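PDB 5MIF: 'Carboxyl esterase 2 from Tuber melanosporum Mel28, which probably hydrolyses carboxylic esters, as an archaea-like member of the alpha/beta hydrolase fold superfamily. Local coordinates for residues Val90-Tyr95 and Ala142-Asp147; Asn235-Thr240 and Ala284-Ile289; Thr208-Phe213 and Lys275-Leu280. One frame throughout, in Å; residues are numbered along the deposited sequence.

Contact 1. Residues Val90-Tyr95 and Ala142-Asp147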
loop_
_atom_site.group_PDB
_atom_site.type_symbol
_atom_site.label_atom_id
_atom_site.label_comp_id
_atom_site.label_asym_id
_atom_site.label_seq_id
_atom_site.Cartn_x
_atom_site.Cartn_y
_atom_site.Cartn_z
ATOM N N VAL A 90 -23.710 -18.279 17.955
ATOM C CA VAL A 90 -22.628 -17.864 17.067
ATOM C C VAL A 90 -21.322 -18.330 17.712
ATOM O O VAL A 90 -21.053 -18.048 18.886
ATOM C CB VAL A 90 -22.577 -16.329 16.825
ATOM C CG1 VAL A 90 -21.573 -16.017 15.715
ATOM C CG2 VAL A 90 -23.925 -15.797 16.412
ATOM N N THR A 91 -20.532 -19.070 16.949
ATOM C CA THR A 91 -19.234 -19.507 17.406
ATOM C C THR A 91 -18.212 -18.397 17.162
ATOM O O THR A 91 -18.143 -17.832 16.076
ATOM C CB THR A 91 -18.806 -20.813 16.689
ATOM O OG1 THR A 91 -19.733 -21.852 17.024
ATOM C CG2 THR A 91 -17.431 -21.249 17.154
ATOM N N ALA A 92 -17.438 -18.065 18.186
ATOM C CA ALA A 92 -16.394 -17.060 18.031
ATOM C C ALA A 92 -15.114 -17.513 18.733
ATOM O O ALA A 92 -15.163 -18.186 19.769
ATOM C CB ALA A 92 -16.869 -15.705 18.577
ATOM N N TYR A 93 -13.971 -17.161 18.153
ATOM C CA TYR A 93 -12.696 -17.419 18.788
ATOM C C TYR A 93 -12.031 -16.089 19.170
ATOM O O TYR A 93 -11.818 -15.237 18.314
ATOM C CB TYR A 93 -11.778 -18.223 17.867
ATOM C CG TYR A 93 -12.331 -19.577 17.451
ATOM C CD1 TYR A 93 -13.210 -19.694 16.376
ATOM C CD2 TYR A 93 -12.004 -20.731 18.157
ATOM C CE1 TYR A 93 -13.732 -20.939 15.999
ATOM C CE2 TYR A 93 -12.515 -21.974 17.791
ATOM C CZ TYR A 93 -13.381 -22.072 16.717
ATOM O OH TYR A 93 -13.883 -23.306 16.363
ATOM N N LEU A 94 -11.682 -15.911 20.442
ATOM C CA LEU A 94 -10.935 -14.717 20.833
ATOM C C LEU A 94 -9.451 -15.053 20.920
ATOM O O LEU A 94 -9.035 -15.832 21.772
ATOM C CB LEU A 94 -11.425 -14.159 22.169
ATOM C CG LEU A 94 -10.735 -12.873 22.665
ATOM C CD1 LEU A 94 -11.022 -11.707 21.717
ATOM C CD2 LEU A 94 -11.157 -12.525 24.085
ATOM N N TYR A 95 -8.659 -14.471 20.027
ATOM C CA TYR A 95 -7.219 -14.685 20.043
ATOM C C TYR A 95 -6.502 -13.477 20.630
ATOM O O TYR A 95 -6.739 -12.350 20.194
ATOM C CB TYR A 95 -6.691 -14.956 18.646
ATOM C CG TYR A 95 -7.343 -16.109 17.914
ATOM C CD1 TYR A 95 -7.154 -17.433 18.323
ATOM C CD2 TYR A 95 -8.091 -15.876 16.769
ATOM C CE1 TYR A 95 -7.730 -18.491 17.607
ATOM C CE2 TYR A 95 -8.668 -16.904 16.061
ATOM C CZ TYR A 95 -8.490 -18.206 16.474
ATOM O OH TYR A 95 -9.080 -19.196 15.723
ATOM N N ALA A 142 -5.816 -8.034 19.996
ATOM C CA ALA A 142 -6.581 -9.275 20.006
ATOM C C ALA A 142 -7.389 -9.386 18.713
ATOM O O ALA A 142 -7.731 -8.365 18.096
ATOM C CB ALA A 142 -7.504 -9.328 21.212
ATOM N N VAL A 143 -7.704 -10.623 18.318
ATOM C CA VAL A 143 -8.549 -10.872 17.149
ATOM C C VAL A 143 -9.793 -11.658 17.587
ATOM O O VAL A 143 -9.690 -12.727 18.199
ATOM C CB VAL A 143 -7.807 -11.657 16.052
ATOM C CG1 VAL A 143 -8.788 -12.106 14.958
ATOM C CG2 VAL A 143 -6.684 -10.813 15.452
ATOM N N PHE A 144 -10.957 -11.085 17.294
ATOM C CA PHE A 144 -12.255 -11.682 17.576
ATOM C C PHE A 144 -12.737 -12.261 16.260
ATOM O O PHE A 144 -13.288 -11.551 15.411
ATOM C CB PHE A 144 -13.205 -10.614 18.140
ATOM C CG PHE A 144 -14.577 -11.114 18.517
ATOM C CD1 PHE A 144 -14.773 -11.873 19.662
ATOM C CD2 PHE A 144 -15.682 -10.752 17.767
ATOM C CE1 PHE A 144 -16.042 -12.302 20.022
ATOM C CE2 PHE A 144 -16.951 -11.175 18.122
ATOM C CZ PHE A 144 -17.133 -11.957 19.247
ATOM N N PHE A 145 -12.475 -13.547 16.071
ATOM C CA PHE A 145 -12.723 -14.206 14.793
ATOM C C PHE A 145 -14.100 -14.882 14.817
ATOM O O PHE A 145 -14.322 -15.846 15.565
ATOM C CB PHE A 145 -11.611 -15.222 14.520
ATOM C CG PHE A 145 -11.679 -15.869 13.170
ATOM C CD1 PHE A 145 -12.429 -17.027 12.976
ATOM C CD2 PHE A 145 -10.972 -15.351 12.110
ATOM C CE1 PHE A 145 -12.485 -17.644 11.730
ATOM C CE2 PHE A 145 -11.021 -15.959 10.851
ATOM C CZ PHE A 145 -11.775 -17.114 10.663
ATOM N N VAL A 146 -15.030 -14.360 14.019
ATOM C CA VAL A 146 -16.396 -14.864 14.024
ATOM C C VAL A 146 -16.547 -16.038 13.059
ATOM O O VAL A 146 -16.370 -15.892 11.855
ATOM C CB VAL A 146 -17.395 -13.774 13.660
ATOM C CG1 VAL A 146 -18.807 -14.347 13.697
ATOM C CG2 VAL A 146 -17.265 -12.603 14.637
ATOM N N ASP A 147 -16.856 -17.205 13.609
ATOM C CA ASP A 147 -17.007 -18.419 12.813
ATOM C C ASP A 147 -18.477 -18.622 12.466
ATOM O O ASP A 147 -19.133 -19.536 12.964
ATOM C CB ASP A 147 -16.430 -19.617 13.590
ATOM C CG ASP A 147 -16.180 -20.842 12.712
ATOM O OD1 ASP A 147 -16.203 -20.743 11.464
ATOM O OD2 ASP A 147 -15.930 -21.916 13.288
HETATM O O HOH W 1 -21.412 -19.929 14.454
#
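Tyr93 and Tyr95 pair with Phe145 and Val143 through two antiparallel, hydrogen-bonded rungs. Tyr93 N donates to Phe145 O at 2.9 Å, and Phe145 N returns a bond to Tyr93 O. The rung of Tyr95 is tighter, with Tyr95 N to Val143 O at 2.7 Å. Val143 N answers to Tyr95 O. At the far end Asp147 N donates to Thr91 O, and a water accepts from Thr91 N and donates to Asp147 O.

Apolar contacts line both faces. On one, Ala92 CB sits 3.8 Å from Phe144 CE1, and Val90 CG1 meets Val146 CG1. Helix 158-173 covers Phe144 and Val146. On the other, Tyr95 lies beside Phe145 and points the same way, with Tyr95 CE2 3.7 Å from Phe145 CB. The first torsion of Tyr95 (chi1 -56°) sets CG beside the backbone N, near the Val143 O that this N binds. Helix 129-139 packs on Tyr95, Val143 and Phe145.

Tyr93 and Asp147 make a contact of another kind. Asp147 OD2 lies in the ring plane at the edge, 3.6 Å from Tyr93 CE1, with ring and carboxylate 43° apart. Tyr93 CD1 also lies 4.4 Å from Phe145 CD1. An alanine in place of Tyr93 would probably leave Asp147 OD2 without this ring edge and open a gap beside Phe145 CD1.

Strand 90-97 also bonds to strand 75-82. The antiparallel run of 75-82, 90-97 and 142-147 forms one end of the mixed sheet of the alpha/beta hydrolase fold.

Contact 2. Residues Asn235-Thr240 and Ala284-Ile289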
loop_
_atom_site.group_PDB
_atom_site.type_symbol
_atom_site.label_atom_id
_atom_site.label_comp_id
_atom_site.label_asym_id
_atom_site.label_seq_id
_atom_site.Cartn_x
_atom_site.Cartn_y
_atom_site.Cartn_z
ATOM N N ASN A 235 -12.109 -15.200 -16.097
ATOM C CA ASN A 235 -11.631 -16.330 -15.322
ATOM C C ASN A 235 -10.179 -16.136 -14.927
ATOM O O ASN A 235 -9.512 -17.092 -14.526
ATOM C CB ASN A 235 -11.862 -17.668 -16.042
ATOM C CG ASN A 235 -11.673 -17.581 -17.536
ATOM O OD1 ASN A 235 -12.081 -16.608 -18.172
ATOM N ND2 ASN A 235 -11.096 -18.629 -18.117
ATOM N N GLY A 236 -9.707 -14.892 -15.074
ATOM C CA GLY A 236 -8.360 -14.487 -14.677
ATOM C C GLY A 236 -8.090 -15.082 -13.311
ATOM O O GLY A 236 -8.964 -15.027 -12.441
ATOM N N PRO A 237 -6.891 -15.658 -13.116
ATOM C CA PRO A 237 -6.675 -16.677 -12.077
ATOM C C PRO A 237 -7.053 -16.236 -10.662
ATOM O O PRO A 237 -7.129 -15.044 -10.383
ATOM C CB PRO A 237 -5.169 -16.953 -12.165
ATOM C CG PRO A 237 -4.585 -15.742 -12.825
ATOM C CD PRO A 237 -5.635 -15.220 -13.750
ATOM N N GLY A 238 -7.296 -17.205 -9.784
ATOM C CA GLY A 238 -7.582 -16.920 -8.388
ATOM C C GLY A 238 -9.058 -16.783 -8.057
ATOM O O GLY A 238 -9.491 -17.153 -6.966
ATOM N N LEU A 239 -9.824 -16.244 -8.999
ATOM C CA LEU A 239 -11.254 -16.040 -8.827
ATOM C C LEU A 239 -11.906 -15.857 -10.189
ATOM O O LEU A 239 -11.559 -14.940 -10.927
ATOM C CB LEU A 239 -11.533 -14.813 -7.957
ATOM C CG LEU A 239 -13.006 -14.391 -7.874
ATOM C CD1 LEU A 239 -13.816 -15.470 -7.177
ATOM C CD2 LEU A 239 -13.194 -13.018 -7.200
ATOM N N THR A 240 -12.880 -16.704 -10.508
ATOM C CA THR A 240 -13.540 -16.631 -11.805
ATOM C C THR A 240 -14.951 -16.084 -11.664
ATOM O O THR A 240 -15.525 -16.105 -10.577
ATOM C CB THR A 240 -13.611 -18.009 -12.481
ATOM O OG1 THR A 240 -14.676 -18.775 -11.897
ATOM C CG2 THR A 240 -12.288 -18.750 -12.314
ATOM N N ALA A 284 -6.626 -6.439 -5.176
ATOM C CA ALA A 284 -5.662 -7.076 -6.063
ATOM C C ALA A 284 -5.865 -6.549 -7.479
ATOM O O ALA A 284 -6.989 -6.266 -7.875
ATOM C CB ALA A 284 -5.809 -8.594 -6.024
ATOM N N GLU A 285 -4.789 -6.431 -8.247
ATOM C CA GLU A 285 -4.895 -5.894 -9.599
ATOM C C GLU A 285 -5.644 -6.842 -10.533
ATOM O O GLU A 285 -6.572 -6.434 -11.239
ATOM C CB GLU A 285 -3.514 -5.611 -10.176
ATOM C CG GLU A 285 -3.541 -5.180 -11.622
ATOM C CD GLU A 285 -2.154 -5.099 -12.225
ATOM O OE1 GLU A 285 -1.265 -5.854 -11.769
ATOM O OE2 GLU A 285 -1.961 -4.316 -13.175
ATOM N N VAL A 286 -5.242 -8.105 -10.527
ATOM C CA VAL A 286 -5.809 -9.092 -11.443
ATOM C C VAL A 286 -6.909 -9.866 -10.718
ATOM O O VAL A 286 -6.666 -10.877 -10.063
ATOM C CB VAL A 286 -4.703 -10.018 -11.987
ATOM C CG1 VAL A 286 -5.270 -11.057 -12.938
ATOM C CG2 VAL A 286 -3.633 -9.177 -12.686
ATOM N N ASP A 287 -8.125 -9.351 -10.841
ATOM C CA ASP A 287 -9.239 -9.749 -9.995
ATOM C C ASP A 287 -10.539 -9.204 -10.563
ATOM O O ASP A 287 -10.697 -7.992 -10.690
ATOM C CB ASP A 287 -9.038 -9.228 -8.570
ATOM C CG ASP A 287 -10.101 -9.721 -7.588
ATOM O OD1 ASP A 287 -11.144 -10.260 -8.009
ATOM O OD2 ASP A 287 -9.917 -9.531 -6.366
ATOM N N PRO A 288 -11.488 -10.101 -10.887
ATOM C CA PRO A 288 -12.809 -9.685 -11.362
ATOM C C PRO A 288 -13.506 -8.731 -10.399
ATOM O O PRO A 288 -14.250 -7.856 -10.835
ATOM C CB PRO A 288 -13.600 -10.999 -11.427
ATOM C CG PRO A 288 -12.632 -12.061 -11.340
ATOM C CD PRO A 288 -11.396 -11.558 -10.701
ATOM N N ILE A 289 -13.261 -8.900 -9.105
ATOM C CA ILE A 289 -14.011 -8.150 -8.101
ATOM C C ILE A 289 -13.300 -6.821 -7.746
ATOM O O ILE A 289 -13.779 -6.054 -6.909
ATOM C CB ILE A 289 -14.244 -9.018 -6.827
ATOM C CG1 ILE A 289 -15.582 -8.696 -6.182
ATOM C CG2 ILE A 289 -13.127 -8.886 -5.826
ATOM C CD1 ILE A 289 -16.736 -9.194 -6.996
HETATM O O HOH W 2 -8.104 -12.822 -9.044
#
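The loop with Leu239 passes the turn with Asp287 without regular pairing, and the CA atoms of these two residues are 6.7 Å apart. A water joins the backbones instead. It donates to Pro237 O and, at 2.6 Å, to Val286 O. Leu239 carries most of the side-chain contact. Its CG is anti to the backbone N (chi1 172°), and from there CG faces Pro288 CG at 4.2 Å. One methyl, Leu239 CD2, goes further and lies 3.5 Å from Asp287 OD1. The same methyl meets Ile289 CB. The backbone takes part too, as Leu239 O lies 3.1 Å from Pro288 CG, a tight fit. Pro237 CD also rests against Val286 CG1.

Asp287 OD1 accepts from Ile289 N at 2.7 Å. The N-H comes from above the carboxylate plane, 54° out of it. This capping bond precedes helix 290-302. The other oxygen, Asp287 OD2, bonds to His317 ND1, and Leu239 and Ile289 also touch His317.

The carboxylate is thus gripped on both oxygens and has an apolar methyl beside OD1. This would probably hold the carboxylate in one orientation toward His317, consistent with Asp287 being the acid of a Ser-His-Asp catalytic triad.

Contact 3. Residues Thr208-Phe213 and Lys275-Leu280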
loop_
_atom_site.group_PDB
_atom_site.type_symbol
_atom_site.label_atom_id
_atom_site.label_comp_id
_atom_site.label_asym_id
_atom_site.label_seq_id
_atom_site.Cartn_x
_atom_site.Cartn_y
_atom_site.Cartn_z
ATOM N N THR A 208 -25.783 1.507 16.933
ATOM C CA THR A 208 -24.897 0.812 17.860
ATOM C C THR A 208 -23.448 1.121 17.474
ATOM O O THR A 208 -23.183 1.474 16.327
ATOM C CB THR A 208 -25.152 -0.713 17.853
ATOM O OG1 THR A 208 -25.061 -1.220 16.517
ATOM C CG2 THR A 208 -26.529 -1.026 18.448
ATOM N N PRO A 209 -22.501 0.976 18.420
ATOM C CA PRO A 209 -21.122 1.432 18.180
ATOM C C PRO A 209 -20.418 0.840 16.952
ATOM O O PRO A 209 -20.463 -0.372 16.684
ATOM C CB PRO A 209 -20.394 1.014 19.466
ATOM C CG PRO A 209 -21.455 1.065 20.509
ATOM C CD PRO A 209 -22.710 0.584 19.825
ATOM N N LEU A 210 -19.792 1.745 16.202
ATOM C CA LEU A 210 -18.940 1.445 15.058
ATOM C C LEU A 210 -17.511 1.220 15.506
ATOM O O LEU A 210 -17.115 1.714 16.549
ATOM C CB LEU A 210 -18.976 2.594 14.045
ATOM C CG LEU A 210 -20.196 2.737 13.147
ATOM C CD1 LEU A 210 -20.154 4.102 12.478
ATOM C CD2 LEU A 210 -20.241 1.599 12.110
ATOM N N PRO A 211 -16.720 0.495 14.710
ATOM C CA PRO A 211 -15.304 0.362 15.070
ATOM C C PRO A 211 -14.547 1.663 14.821
ATOM O O PRO A 211 -15.042 2.494 14.063
ATOM C CB PRO A 211 -14.817 -0.751 14.136
ATOM C CG PRO A 211 -15.656 -0.548 12.892
ATOM C CD PRO A 211 -17.028 -0.168 13.427
ATOM N N LYS A 212 -13.372 1.829 15.425
ATOM C CA LYS A 212 -12.551 3.014 15.179
ATOM C C LYS A 212 -11.955 2.976 13.777
ATOM O O LYS A 212 -11.651 4.009 13.177
ATOM C CB LYS A 212 -11.432 3.125 16.214
ATOM C CG LYS A 212 -11.742 4.047 17.383
ATOM C CD LYS A 212 -10.534 4.154 18.301
ATOM C CE LYS A 212 -10.902 4.729 19.658
ATOM N NZ LYS A 212 -9.693 4.768 20.527
ATOM N N PHE A 213 -11.783 1.769 13.256
ATOM C CA PHE A 213 -11.064 1.584 12.012
ATOM C C PHE A 213 -11.506 0.291 11.334
ATOM O O PHE A 213 -11.734 -0.717 11.999
ATOM C CB PHE A 213 -9.552 1.587 12.281
ATOM C CG PHE A 213 -8.720 1.558 11.043
ATOM C CD1 PHE A 213 -8.775 2.599 10.129
ATOM C CD2 PHE A 213 -7.843 0.509 10.810
ATOM C CE1 PHE A 213 -8.002 2.579 8.981
ATOM C CE2 PHE A 213 -7.051 0.482 9.668
ATOM C CZ PHE A 213 -7.139 1.523 8.741
ATOM N N LYS A 275 -21.607 7.943 7.168
ATOM C CA LYS A 275 -21.366 7.654 8.580
ATOM C C LYS A 275 -20.423 6.470 8.796
ATOM O O LYS A 275 -20.213 6.046 9.937
ATOM C CB LYS A 275 -22.686 7.384 9.307
ATOM C CG LYS A 275 -23.641 8.583 9.325
ATOM C CD LYS A 275 -24.880 8.314 10.154
ATOM C CE LYS A 275 -25.913 9.422 9.966
ATOM N NZ LYS A 275 -27.287 9.018 10.403
ATOM N N PHE A 276 -19.839 5.946 7.720
ATOM C CA PHE A 276 -18.915 4.813 7.867
ATOM C C PHE A 276 -17.680 5.182 8.674
ATOM O O PHE A 276 -17.295 6.345 8.728
ATOM C CB PHE A 276 -18.483 4.263 6.497
ATOM C CG PHE A 276 -19.164 2.976 6.120
ATOM C CD1 PHE A 276 -20.526 2.813 6.289
ATOM C CD2 PHE A 276 -18.425 1.915 5.635
ATOM C CE1 PHE A 276 -21.145 1.615 5.948
ATOM C CE2 PHE A 276 -19.035 0.706 5.301
ATOM C CZ PHE A 276 -20.390 0.561 5.452
ATOM N N PRO A 277 -17.071 4.188 9.332
ATOM C CA PRO A 277 -15.838 4.445 10.069
ATOM C C PRO A 277 -14.709 4.693 9.083
ATOM O O PRO A 277 -14.861 4.340 7.914
ATOM C CB PRO A 277 -15.623 3.145 10.852
ATOM C CG PRO A 277 -16.227 2.102 9.968
ATOM C CD PRO A 277 -17.435 2.758 9.352
ATOM N N GLU A 278 -13.604 5.293 9.513
ATOM C CA GLU A 278 -12.500 5.432 8.586
ATOM C C GLU A 278 -12.036 4.048 8.139
ATOM O O GLU A 278 -11.933 3.101 8.930
ATOM C CB GLU A 278 -11.368 6.293 9.143
ATOM C CG GLU A 278 -10.400 5.700 10.084
ATOM C CD GLU A 278 -9.167 6.597 10.190
ATOM O OE1 GLU A 278 -8.804 7.222 9.169
ATOM O OE2 GLU A 278 -8.582 6.698 11.285
ATOM N N THR A 279 -11.808 3.947 6.837
ATOM C CA THR A 279 -11.656 2.671 6.181
ATOM C C THR A 279 -10.437 2.613 5.263
ATOM O O THR A 279 -10.166 3.547 4.502
ATOM C CB THR A 279 -12.926 2.375 5.366
ATOM O OG1 THR A 279 -14.030 2.218 6.268
ATOM C CG2 THR A 279 -12.748 1.152 4.504
ATOM N N LEU A 280 -9.693 1.517 5.354
ATOM C CA LEU A 280 -8.633 1.221 4.398
ATOM C C LEU A 280 -9.073 0.074 3.480
ATOM O O LEU A 280 -9.432 -1.012 3.953
ATOM C CB LEU A 280 -7.334 0.856 5.126
ATOM C CG LEU A 280 -6.246 0.187 4.281
ATOM C CD1 LEU A 280 -5.679 1.143 3.225
ATOM C CD2 LEU A 280 -5.137 -0.324 5.165
HETATM O O HOH W 3 -13.828 6.164 12.427
#
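Phe213 and Glu278 meet where two neighbouring parallel strands of the alpha/beta hydrolase sheet, 213-217 and 279-284, are entered from their loops. Residues 208-213 follow helix 191-206. The touching parts run in similar directions. The CA atoms of Phe213 and Glu278 are 5.3 Å from each other, and the next step, Glu278 with Gln214, is a backbone hydrogen bond.

Phe213 is the residue most buried by the other segment. Its CG is anti to the backbone N (chi1 -173°). The ring touches Glu278 through CD1 and Leu280 through CZ. Glu278 CG lies in the ring plane at the edge, 3.5 Å from Phe213 CD1. The carboxylate plane stands almost perpendicular to the ring, 86° apart. Glu278 O approaches the same Phe213 CD1 and also receives a CA-H...O contact from Phe213 CA. Farther on, Phe213 CZ reaches Leu280 CB at 3.7 Å. Lys341 and Ala345 of helix 329-345 also touch this ring. The carboxylate of Glu278 has a weak, long ion pair with Arg306.

On the loop side the prolines pack together. Pro277 CB lies 3.3 Å from Pro211 O, and the two rings meet through their CG atoms. Leu210 crosses Pro277 at about a right angle, with one methyl, Leu210 CD2, near Pro277 CD. The other methyl, Leu210 CD1, presses on Lys275 O at 3.2 Å.

Polar links are few. A water donates to Lys212 O and accepts from Glu278 N, so it ties the two backbones where they do not bond directly. Thr279 OG1 hydrogen-bonds to Gln214 NE2. Within its own segment, Thr279 OG1 also donates to Pro277 O at 2.8 Å, coming from above the carbonyl plane, 41° out of it.

How the contacts relate
Contact 1 and contact 3 both belong to the central sheet. Their centres are about 19 Å apart and their nearest atoms about 11 Å apart. Strands 109-115 and 184-189 lie between 142-147 and 213-217. Strand 279-284 connects contact 3 with contact 2: it begins within 275-280 and leads to the turn 284-289. The centres of these two contacts are about 28 Å apart, on opposite sides of the chain's centre, and their segments alternate in sequence. Contact 2 is also about 28 Å from contact 1, centre to centre. It alone holds a member, Asp287, of the probable Ser190-His317-Asp287 triad.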